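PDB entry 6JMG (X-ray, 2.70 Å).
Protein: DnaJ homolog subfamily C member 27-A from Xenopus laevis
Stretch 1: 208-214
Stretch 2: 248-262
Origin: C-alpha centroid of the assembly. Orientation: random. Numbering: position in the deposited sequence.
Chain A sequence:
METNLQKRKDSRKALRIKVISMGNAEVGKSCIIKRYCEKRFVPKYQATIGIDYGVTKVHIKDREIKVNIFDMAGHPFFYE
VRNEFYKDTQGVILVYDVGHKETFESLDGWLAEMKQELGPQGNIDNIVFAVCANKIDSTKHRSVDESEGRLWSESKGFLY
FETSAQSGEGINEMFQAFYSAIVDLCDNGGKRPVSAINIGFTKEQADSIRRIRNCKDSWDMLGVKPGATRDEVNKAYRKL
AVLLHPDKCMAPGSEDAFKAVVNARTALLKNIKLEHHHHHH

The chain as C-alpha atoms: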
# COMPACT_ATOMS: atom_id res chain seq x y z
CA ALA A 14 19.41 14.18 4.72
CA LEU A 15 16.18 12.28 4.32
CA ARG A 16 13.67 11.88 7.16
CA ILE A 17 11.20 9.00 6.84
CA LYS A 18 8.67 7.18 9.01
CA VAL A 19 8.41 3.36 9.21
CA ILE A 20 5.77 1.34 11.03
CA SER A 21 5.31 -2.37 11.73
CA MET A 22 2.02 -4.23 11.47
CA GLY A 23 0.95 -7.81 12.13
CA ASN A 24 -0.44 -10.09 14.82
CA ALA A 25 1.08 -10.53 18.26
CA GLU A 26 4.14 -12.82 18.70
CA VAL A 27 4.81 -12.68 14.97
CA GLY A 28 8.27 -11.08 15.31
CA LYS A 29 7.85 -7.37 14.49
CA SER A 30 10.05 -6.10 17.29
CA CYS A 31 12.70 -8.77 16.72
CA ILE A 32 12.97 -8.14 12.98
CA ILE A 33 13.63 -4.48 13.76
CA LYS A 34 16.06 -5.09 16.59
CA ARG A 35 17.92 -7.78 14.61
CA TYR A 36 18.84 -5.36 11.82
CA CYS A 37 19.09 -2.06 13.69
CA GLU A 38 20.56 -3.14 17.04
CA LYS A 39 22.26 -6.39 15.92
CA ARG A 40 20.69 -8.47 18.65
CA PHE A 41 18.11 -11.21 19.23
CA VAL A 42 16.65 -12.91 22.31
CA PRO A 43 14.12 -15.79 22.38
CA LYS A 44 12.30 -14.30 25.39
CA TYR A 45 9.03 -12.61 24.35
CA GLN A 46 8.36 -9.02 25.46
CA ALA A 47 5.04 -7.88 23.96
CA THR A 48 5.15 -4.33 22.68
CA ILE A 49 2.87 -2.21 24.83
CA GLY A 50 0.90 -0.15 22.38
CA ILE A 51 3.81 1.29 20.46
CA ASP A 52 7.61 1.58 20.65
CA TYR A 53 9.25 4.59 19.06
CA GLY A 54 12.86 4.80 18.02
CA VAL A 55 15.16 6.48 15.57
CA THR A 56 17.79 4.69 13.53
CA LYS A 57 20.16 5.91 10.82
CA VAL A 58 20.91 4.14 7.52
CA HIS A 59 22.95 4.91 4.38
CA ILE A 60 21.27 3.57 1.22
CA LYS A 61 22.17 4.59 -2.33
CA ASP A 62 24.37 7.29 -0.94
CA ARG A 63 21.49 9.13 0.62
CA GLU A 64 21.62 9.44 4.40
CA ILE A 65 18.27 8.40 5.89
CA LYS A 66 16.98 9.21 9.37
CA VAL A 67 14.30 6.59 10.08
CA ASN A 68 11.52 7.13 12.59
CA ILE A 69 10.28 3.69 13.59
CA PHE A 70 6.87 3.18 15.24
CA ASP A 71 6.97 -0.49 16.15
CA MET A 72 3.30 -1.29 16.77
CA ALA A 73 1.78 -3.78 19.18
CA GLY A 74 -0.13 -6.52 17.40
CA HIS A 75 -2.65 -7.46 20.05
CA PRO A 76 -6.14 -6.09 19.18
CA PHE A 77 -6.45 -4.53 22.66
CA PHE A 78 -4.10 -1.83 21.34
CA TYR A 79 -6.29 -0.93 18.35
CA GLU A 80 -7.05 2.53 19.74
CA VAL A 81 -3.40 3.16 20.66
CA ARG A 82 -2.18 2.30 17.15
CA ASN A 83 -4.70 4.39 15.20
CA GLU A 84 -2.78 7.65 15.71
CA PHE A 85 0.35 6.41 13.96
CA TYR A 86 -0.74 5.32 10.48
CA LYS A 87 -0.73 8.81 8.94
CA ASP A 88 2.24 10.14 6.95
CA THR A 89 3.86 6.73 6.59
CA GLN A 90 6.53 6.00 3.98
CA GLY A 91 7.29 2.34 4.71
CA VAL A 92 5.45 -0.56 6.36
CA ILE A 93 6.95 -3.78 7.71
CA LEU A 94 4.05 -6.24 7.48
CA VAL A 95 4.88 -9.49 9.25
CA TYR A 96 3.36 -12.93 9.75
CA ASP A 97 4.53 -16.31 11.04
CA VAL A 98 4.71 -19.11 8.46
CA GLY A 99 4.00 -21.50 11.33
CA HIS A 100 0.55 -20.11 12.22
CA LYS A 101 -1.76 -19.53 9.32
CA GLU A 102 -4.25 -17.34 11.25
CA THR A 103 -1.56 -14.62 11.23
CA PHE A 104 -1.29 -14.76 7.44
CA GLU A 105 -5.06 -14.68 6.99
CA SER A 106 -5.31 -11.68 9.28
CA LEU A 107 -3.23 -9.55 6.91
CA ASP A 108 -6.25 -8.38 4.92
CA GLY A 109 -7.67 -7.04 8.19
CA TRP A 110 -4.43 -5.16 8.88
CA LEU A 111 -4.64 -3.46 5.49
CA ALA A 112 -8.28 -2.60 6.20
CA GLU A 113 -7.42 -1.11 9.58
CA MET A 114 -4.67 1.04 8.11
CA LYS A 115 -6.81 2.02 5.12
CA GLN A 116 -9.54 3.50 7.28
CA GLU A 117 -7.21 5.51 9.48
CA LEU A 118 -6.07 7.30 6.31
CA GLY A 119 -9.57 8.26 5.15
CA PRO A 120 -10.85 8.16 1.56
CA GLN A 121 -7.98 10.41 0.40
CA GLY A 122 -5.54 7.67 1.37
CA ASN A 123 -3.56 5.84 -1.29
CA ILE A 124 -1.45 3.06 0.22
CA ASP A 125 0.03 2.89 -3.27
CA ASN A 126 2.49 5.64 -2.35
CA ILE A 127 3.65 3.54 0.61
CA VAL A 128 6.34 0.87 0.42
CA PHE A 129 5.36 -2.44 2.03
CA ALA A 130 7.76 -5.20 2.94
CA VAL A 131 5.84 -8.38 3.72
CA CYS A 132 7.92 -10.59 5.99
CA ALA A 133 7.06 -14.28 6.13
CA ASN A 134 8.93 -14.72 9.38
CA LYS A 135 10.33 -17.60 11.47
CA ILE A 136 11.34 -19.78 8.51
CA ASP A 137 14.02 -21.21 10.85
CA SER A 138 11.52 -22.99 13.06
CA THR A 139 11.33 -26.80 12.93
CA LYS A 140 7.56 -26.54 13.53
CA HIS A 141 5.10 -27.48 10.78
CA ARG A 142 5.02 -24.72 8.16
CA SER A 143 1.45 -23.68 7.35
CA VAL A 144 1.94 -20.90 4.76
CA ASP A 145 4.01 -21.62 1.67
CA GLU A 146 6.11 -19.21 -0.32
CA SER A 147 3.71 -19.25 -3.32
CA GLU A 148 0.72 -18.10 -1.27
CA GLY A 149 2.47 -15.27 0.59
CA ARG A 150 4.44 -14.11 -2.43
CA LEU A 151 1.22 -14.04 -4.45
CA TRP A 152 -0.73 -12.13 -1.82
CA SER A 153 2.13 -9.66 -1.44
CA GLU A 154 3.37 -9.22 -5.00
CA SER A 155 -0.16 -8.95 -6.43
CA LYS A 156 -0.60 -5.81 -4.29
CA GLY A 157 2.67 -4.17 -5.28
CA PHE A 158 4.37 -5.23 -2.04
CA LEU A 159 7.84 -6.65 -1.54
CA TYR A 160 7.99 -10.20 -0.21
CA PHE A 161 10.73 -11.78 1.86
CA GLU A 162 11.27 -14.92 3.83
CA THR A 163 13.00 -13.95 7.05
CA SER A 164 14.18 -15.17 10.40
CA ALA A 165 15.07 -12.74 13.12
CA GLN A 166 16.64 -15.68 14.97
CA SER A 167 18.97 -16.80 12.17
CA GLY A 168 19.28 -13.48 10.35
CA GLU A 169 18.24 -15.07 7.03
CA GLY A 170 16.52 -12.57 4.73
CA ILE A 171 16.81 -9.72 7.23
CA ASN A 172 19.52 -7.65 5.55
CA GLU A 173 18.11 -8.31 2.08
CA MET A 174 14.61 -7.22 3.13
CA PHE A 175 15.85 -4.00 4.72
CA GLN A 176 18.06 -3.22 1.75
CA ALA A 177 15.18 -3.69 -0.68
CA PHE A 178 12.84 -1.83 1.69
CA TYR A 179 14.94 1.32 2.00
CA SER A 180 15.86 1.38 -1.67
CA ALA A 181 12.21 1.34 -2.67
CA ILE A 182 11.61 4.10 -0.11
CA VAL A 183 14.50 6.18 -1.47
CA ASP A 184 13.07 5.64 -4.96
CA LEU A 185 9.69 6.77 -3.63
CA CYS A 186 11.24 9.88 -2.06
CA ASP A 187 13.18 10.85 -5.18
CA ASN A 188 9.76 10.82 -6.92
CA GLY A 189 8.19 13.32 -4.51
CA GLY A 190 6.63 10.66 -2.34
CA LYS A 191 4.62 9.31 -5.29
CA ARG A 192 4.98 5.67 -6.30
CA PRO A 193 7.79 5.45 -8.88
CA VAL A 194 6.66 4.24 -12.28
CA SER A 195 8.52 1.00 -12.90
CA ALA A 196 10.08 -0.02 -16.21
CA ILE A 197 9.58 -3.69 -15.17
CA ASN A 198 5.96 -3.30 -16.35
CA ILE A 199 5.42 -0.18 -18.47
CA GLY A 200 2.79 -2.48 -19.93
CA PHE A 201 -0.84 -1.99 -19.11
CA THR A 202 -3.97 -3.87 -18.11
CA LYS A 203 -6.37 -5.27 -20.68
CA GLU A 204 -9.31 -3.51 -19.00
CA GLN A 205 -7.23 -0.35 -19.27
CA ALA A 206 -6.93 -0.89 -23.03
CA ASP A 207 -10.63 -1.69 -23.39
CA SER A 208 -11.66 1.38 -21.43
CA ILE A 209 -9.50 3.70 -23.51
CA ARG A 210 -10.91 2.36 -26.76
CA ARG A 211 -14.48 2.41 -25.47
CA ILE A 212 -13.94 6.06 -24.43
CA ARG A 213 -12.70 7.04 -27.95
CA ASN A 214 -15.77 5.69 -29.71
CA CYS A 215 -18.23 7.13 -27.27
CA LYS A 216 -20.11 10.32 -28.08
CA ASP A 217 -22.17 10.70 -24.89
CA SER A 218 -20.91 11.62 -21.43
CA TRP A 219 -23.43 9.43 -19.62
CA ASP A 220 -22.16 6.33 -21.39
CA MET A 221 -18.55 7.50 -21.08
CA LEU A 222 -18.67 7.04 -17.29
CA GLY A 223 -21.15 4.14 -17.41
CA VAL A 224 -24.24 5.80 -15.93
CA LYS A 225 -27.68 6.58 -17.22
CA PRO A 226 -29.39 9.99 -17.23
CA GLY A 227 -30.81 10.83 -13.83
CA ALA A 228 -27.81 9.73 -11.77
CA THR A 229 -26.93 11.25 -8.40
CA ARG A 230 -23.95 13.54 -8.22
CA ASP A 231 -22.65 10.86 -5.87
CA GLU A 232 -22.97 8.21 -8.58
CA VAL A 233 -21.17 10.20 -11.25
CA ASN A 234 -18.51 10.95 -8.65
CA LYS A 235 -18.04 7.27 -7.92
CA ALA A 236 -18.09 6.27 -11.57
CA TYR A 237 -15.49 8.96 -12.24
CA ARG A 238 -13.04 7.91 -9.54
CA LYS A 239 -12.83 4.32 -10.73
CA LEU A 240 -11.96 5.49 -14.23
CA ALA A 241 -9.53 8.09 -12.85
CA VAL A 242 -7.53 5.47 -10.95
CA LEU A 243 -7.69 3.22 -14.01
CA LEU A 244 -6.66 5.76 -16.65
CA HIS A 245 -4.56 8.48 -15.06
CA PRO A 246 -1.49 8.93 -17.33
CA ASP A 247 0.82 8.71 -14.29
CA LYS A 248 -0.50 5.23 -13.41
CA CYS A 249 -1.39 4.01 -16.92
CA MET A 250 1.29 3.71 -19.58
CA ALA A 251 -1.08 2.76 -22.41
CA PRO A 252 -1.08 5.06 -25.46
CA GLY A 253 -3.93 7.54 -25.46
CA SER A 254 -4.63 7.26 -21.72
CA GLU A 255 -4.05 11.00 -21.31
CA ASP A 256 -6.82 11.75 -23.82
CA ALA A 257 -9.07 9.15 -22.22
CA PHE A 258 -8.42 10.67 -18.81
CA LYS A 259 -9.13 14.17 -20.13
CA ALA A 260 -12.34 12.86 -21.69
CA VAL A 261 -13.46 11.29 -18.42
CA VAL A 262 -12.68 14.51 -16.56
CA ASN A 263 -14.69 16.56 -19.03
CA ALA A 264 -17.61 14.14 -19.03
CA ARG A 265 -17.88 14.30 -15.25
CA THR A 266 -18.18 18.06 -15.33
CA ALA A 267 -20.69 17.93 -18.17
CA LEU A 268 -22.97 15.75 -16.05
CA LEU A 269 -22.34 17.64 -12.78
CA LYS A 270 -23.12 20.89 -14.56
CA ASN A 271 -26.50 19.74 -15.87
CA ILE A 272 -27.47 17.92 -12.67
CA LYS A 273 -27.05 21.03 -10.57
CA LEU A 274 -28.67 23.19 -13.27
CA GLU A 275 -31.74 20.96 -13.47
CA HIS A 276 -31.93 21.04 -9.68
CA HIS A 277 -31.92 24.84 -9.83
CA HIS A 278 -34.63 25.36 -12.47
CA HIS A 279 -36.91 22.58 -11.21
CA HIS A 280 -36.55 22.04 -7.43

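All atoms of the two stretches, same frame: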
# COMPACT_ATOMS: atom_id res chain seq x y z
N SER A 208 -10.96 0.18 -21.86
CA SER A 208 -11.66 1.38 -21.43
C SER A 208 -11.25 2.57 -22.28
O SER A 208 -12.10 3.36 -22.70
CB SER A 208 -11.35 1.68 -19.95
OG SER A 208 -12.32 1.11 -19.06
N ILE A 209 -9.97 2.64 -22.64
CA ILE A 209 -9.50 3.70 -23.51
C ILE A 209 -10.18 3.63 -24.87
O ILE A 209 -10.58 4.65 -25.44
CB ILE A 209 -7.97 3.67 -23.63
CG1 ILE A 209 -7.36 3.85 -22.24
CG2 ILE A 209 -7.51 4.76 -24.59
CD1 ILE A 209 -5.84 3.79 -22.22
N ARG A 210 -10.32 2.43 -25.43
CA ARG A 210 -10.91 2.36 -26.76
C ARG A 210 -12.40 2.64 -26.68
O ARG A 210 -12.94 3.35 -27.53
CB ARG A 210 -10.65 1.00 -27.41
CG ARG A 210 -11.34 0.87 -28.76
CD ARG A 210 -11.31 -0.55 -29.29
NE ARG A 210 -11.31 -1.53 -28.20
CZ ARG A 210 -11.48 -2.84 -28.38
NH1 ARG A 210 -11.68 -3.33 -29.60
NH2 ARG A 210 -11.46 -3.66 -27.33
N ARG A 211 -13.05 2.15 -25.62
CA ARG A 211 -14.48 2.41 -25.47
C ARG A 211 -14.74 3.90 -25.28
O ARG A 211 -15.73 4.42 -25.80
CB ARG A 211 -15.04 1.61 -24.29
CG ARG A 211 -16.50 1.89 -23.97
CD ARG A 211 -16.94 1.21 -22.67
NE ARG A 211 -16.26 1.74 -21.48
CZ ARG A 211 -16.59 2.87 -20.86
NH1 ARG A 211 -17.61 3.62 -21.29
NH2 ARG A 211 -15.89 3.26 -19.80
N ILE A 212 -13.81 4.62 -24.63
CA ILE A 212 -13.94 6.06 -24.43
C ILE A 212 -13.64 6.85 -25.72
O ILE A 212 -14.15 7.96 -25.87
CB ILE A 212 -13.09 6.51 -23.22
CG1 ILE A 212 -13.72 5.96 -21.94
CG2 ILE A 212 -13.02 8.02 -23.07
CD1 ILE A 212 -12.72 5.80 -20.75
N ARG A 213 -12.86 6.32 -26.69
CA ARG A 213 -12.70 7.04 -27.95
C ARG A 213 -14.00 7.06 -28.72
O ARG A 213 -14.40 8.08 -29.28
CB ARG A 213 -11.73 6.38 -28.93
CG ARG A 213 -10.28 6.54 -28.60
CD ARG A 213 -9.32 6.59 -29.79
NE ARG A 213 -8.30 7.60 -29.50
CZ ARG A 213 -8.14 8.79 -30.08
NH1 ARG A 213 -8.94 9.22 -31.05
NH2 ARG A 213 -7.15 9.56 -29.63
N ASN A 214 -14.67 5.93 -28.78
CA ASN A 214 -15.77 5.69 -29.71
C ASN A 214 -17.08 5.80 -28.96
O ASN A 214 -18.00 5.00 -29.10
CB ASN A 214 -15.61 4.33 -30.38
CG ASN A 214 -14.17 4.11 -30.95
OD1 ASN A 214 -13.53 5.06 -31.44
ND2 ASN A 214 -13.69 2.88 -30.90
N LYS A 248 -0.34 6.63 -13.76
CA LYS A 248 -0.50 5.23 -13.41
C LYS A 248 -0.59 4.32 -14.62
O LYS A 248 -0.17 3.16 -14.55
CB LYS A 248 -1.76 5.04 -12.54
CG LYS A 248 -1.74 5.87 -11.26
CD LYS A 248 -2.93 5.54 -10.35
CE LYS A 248 -2.45 5.11 -8.95
NZ LYS A 248 -3.57 4.71 -8.05
N CYS A 249 -1.09 4.83 -15.75
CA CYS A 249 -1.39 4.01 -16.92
C CYS A 249 -0.48 4.41 -18.07
O CYS A 249 -0.47 5.57 -18.50
CB CYS A 249 -2.85 4.20 -17.33
SG CYS A 249 -3.32 3.23 -18.75
N MET A 250 0.29 3.45 -18.55
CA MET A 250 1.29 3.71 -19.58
C MET A 250 0.76 3.44 -20.98
O MET A 250 1.52 3.57 -21.95
CB MET A 250 2.53 2.88 -19.30
CG MET A 250 3.27 3.24 -18.01
SD MET A 250 3.42 5.02 -17.68
CE MET A 250 4.45 5.51 -19.06
N ALA A 251 -0.51 3.08 -21.12
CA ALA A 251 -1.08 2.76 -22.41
C ALA A 251 -1.20 4.01 -23.28
O ALA A 251 -1.47 5.10 -22.78
CB ALA A 251 -2.44 2.10 -22.26
N PRO A 252 -0.98 3.89 -24.59
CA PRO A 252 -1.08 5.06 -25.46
C PRO A 252 -2.51 5.58 -25.52
O PRO A 252 -3.47 4.82 -25.58
CB PRO A 252 -0.62 4.53 -26.82
CG PRO A 252 -0.77 3.05 -26.73
CD PRO A 252 -0.53 2.69 -25.31
N GLY A 253 -2.63 6.91 -25.46
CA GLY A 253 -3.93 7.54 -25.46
C GLY A 253 -4.62 7.65 -24.11
O GLY A 253 -5.73 8.20 -24.05
N SER A 254 -4.01 7.16 -23.04
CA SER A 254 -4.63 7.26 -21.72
C SER A 254 -4.79 8.71 -21.26
O SER A 254 -5.76 9.05 -20.58
CB SER A 254 -3.81 6.47 -20.70
OG SER A 254 -2.45 6.86 -20.76
N GLU A 255 -3.87 9.59 -21.65
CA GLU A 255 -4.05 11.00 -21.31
C GLU A 255 -5.32 11.56 -21.93
O GLU A 255 -6.07 12.29 -21.28
CB GLU A 255 -2.82 11.79 -21.72
CG GLU A 255 -2.94 13.27 -21.51
CD GLU A 255 -1.84 14.04 -22.22
OE1 GLU A 255 -2.14 15.15 -22.75
OE2 GLU A 255 -0.69 13.54 -22.23
N ASP A 256 -5.61 11.21 -23.19
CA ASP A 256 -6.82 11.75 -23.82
C ASP A 256 -8.06 11.10 -23.21
O ASP A 256 -9.09 11.76 -23.03
CB ASP A 256 -6.80 11.55 -25.33
CG ASP A 256 -5.53 12.06 -25.97
OD1 ASP A 256 -5.29 13.28 -25.92
OD2 ASP A 256 -4.78 11.22 -26.52
N ALA A 257 -7.96 9.82 -22.89
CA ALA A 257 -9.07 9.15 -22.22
C ALA A 257 -9.32 9.76 -20.85
O ALA A 257 -10.48 10.00 -20.48
CB ALA A 257 -8.76 7.66 -22.09
N PHE A 258 -8.25 10.02 -20.09
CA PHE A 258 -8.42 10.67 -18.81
C PHE A 258 -9.07 12.05 -18.96
O PHE A 258 -10.07 12.35 -18.31
CB PHE A 258 -7.09 10.80 -18.10
CG PHE A 258 -7.20 11.47 -16.78
CD1 PHE A 258 -7.91 10.87 -15.74
CD2 PHE A 258 -6.62 12.70 -16.56
CE1 PHE A 258 -8.01 11.47 -14.53
CE2 PHE A 258 -6.74 13.32 -15.33
CZ PHE A 258 -7.42 12.70 -14.31
N LYS A 259 -8.53 12.87 -19.86
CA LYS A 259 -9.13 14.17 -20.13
C LYS A 259 -10.60 14.05 -20.50
O LYS A 259 -11.43 14.88 -20.10
CB LYS A 259 -8.34 14.88 -21.24
CG LYS A 259 -8.87 16.27 -21.60
CD LYS A 259 -8.09 16.91 -22.75
CE LYS A 259 -6.59 16.56 -22.70
NZ LYS A 259 -5.70 17.61 -23.31
N ALA A 260 -10.95 13.01 -21.26
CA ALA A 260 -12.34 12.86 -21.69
C ALA A 260 -13.23 12.52 -20.51
O ALA A 260 -14.34 13.04 -20.38
CB ALA A 260 -12.45 11.79 -22.77
N VAL A 261 -12.73 11.65 -19.63
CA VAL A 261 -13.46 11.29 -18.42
C VAL A 261 -13.64 12.51 -17.52
O VAL A 261 -14.73 12.77 -16.99
CB VAL A 261 -12.73 10.12 -17.73
CG1 VAL A 261 -13.02 10.09 -16.25
CG2 VAL A 261 -13.15 8.82 -18.38
N VAL A 262 -12.57 13.28 -17.33
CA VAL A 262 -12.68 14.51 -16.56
C VAL A 262 -13.76 15.42 -17.12
O VAL A 262 -14.65 15.88 -16.40
CB VAL A 262 -11.32 15.23 -16.53
CG1 VAL A 262 -11.48 16.65 -16.02
CG2 VAL A 262 -10.35 14.40 -15.70

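The contact is apolar at its centre, and two isoleucines of the first stretch supply most of it. Ile209 and Ile212 both direct their CA-to-CB bonds toward the second stretch. They sit one helical turn apart, so they reach the partner along the same side of their helix.

Ile209 is the more deeply engaged of the two. Its CG2 lies 4.0 Å from CB of Ala257. Here the backbones also come close, with CA of Ile209 5.6 Å from CA of Ala257. The small alanine side chain leaves room for this approach. The chi1 of Ile209 is m and its chi2 is t, which extends CD1 toward the turn that precedes the second helix. CD1 of Ile209 is 3.7 Å from CB of Ser254 and 3.8 Å from CB of Ala251. SG of Cys249 is more distant, 4.3 Å from the same CD1 of Ile209. One side chain thus packs against both the loop and the first turns of the helix.

Ile212 continues the contact farther along the second helix. Its CG2 lies 3.8 Å from CB of Ala260 and 4.4 Å from CB of Ala257. Its CD1 meets CG2 of Val261 at 3.9 Å. These are van der Waals contacts between aliphatic groups, and Ile212 is buried.

The two helices frame this contact. Helix 208-213 and helix 254-262 cross at 58°, and their axes approach to 9.4 Å. Ala257 and Ala260 both point their CA-to-CB bonds toward the first helix. CG2 of Ile212 also lies 4.1 Å from the backbone O of Ala257. Within the second helix, Ala257 N hydrogen-bonds to Gly253 O at 3.0 Å, and Val261 N hydrogen-bonds to Ala257 O at 2.9 Å. In the first, Ile212 N hydrogen-bonds to Ser208 O at 2.9 Å.

A type II turn from Ala251 to Ser254 leads into the second helix. Ser254 N donates to Ala251 O at 3.3 Å, and Ser254 OG donates to the same Ala251 O at 2.9 Å. The hydroxyl is therefore satisfied within its own stretch, while CB of Ser254 remains in contact with Ile209. A weak bond from Ala251 N to Cys249 SG, at 3.7 Å, also lies within this segment.

Gly253 occupies the N-cap position. Its phi/psi of 84/-1 would jam a CB against the preceding carbonyl oxygen, which by itself calls for glycine. An ideal CB there would also lie 3.8 Å from CG2 of Ile209.

The polar edge is formed by Arg213 and Asp256. The CA-to-CB bond of Arg213 points sideways, but the end of its side chain comes nearer. NH2 of Arg213 is 4.2 Å from OD2 of Asp256, which lies at the guanidinium edge, near its plane. The opposite charges can attract, but the distance is beyond a salt bridge. No hydrogen bond joins the two stretches. Packing therefore dominates the contact, which buries 343 Å² in total.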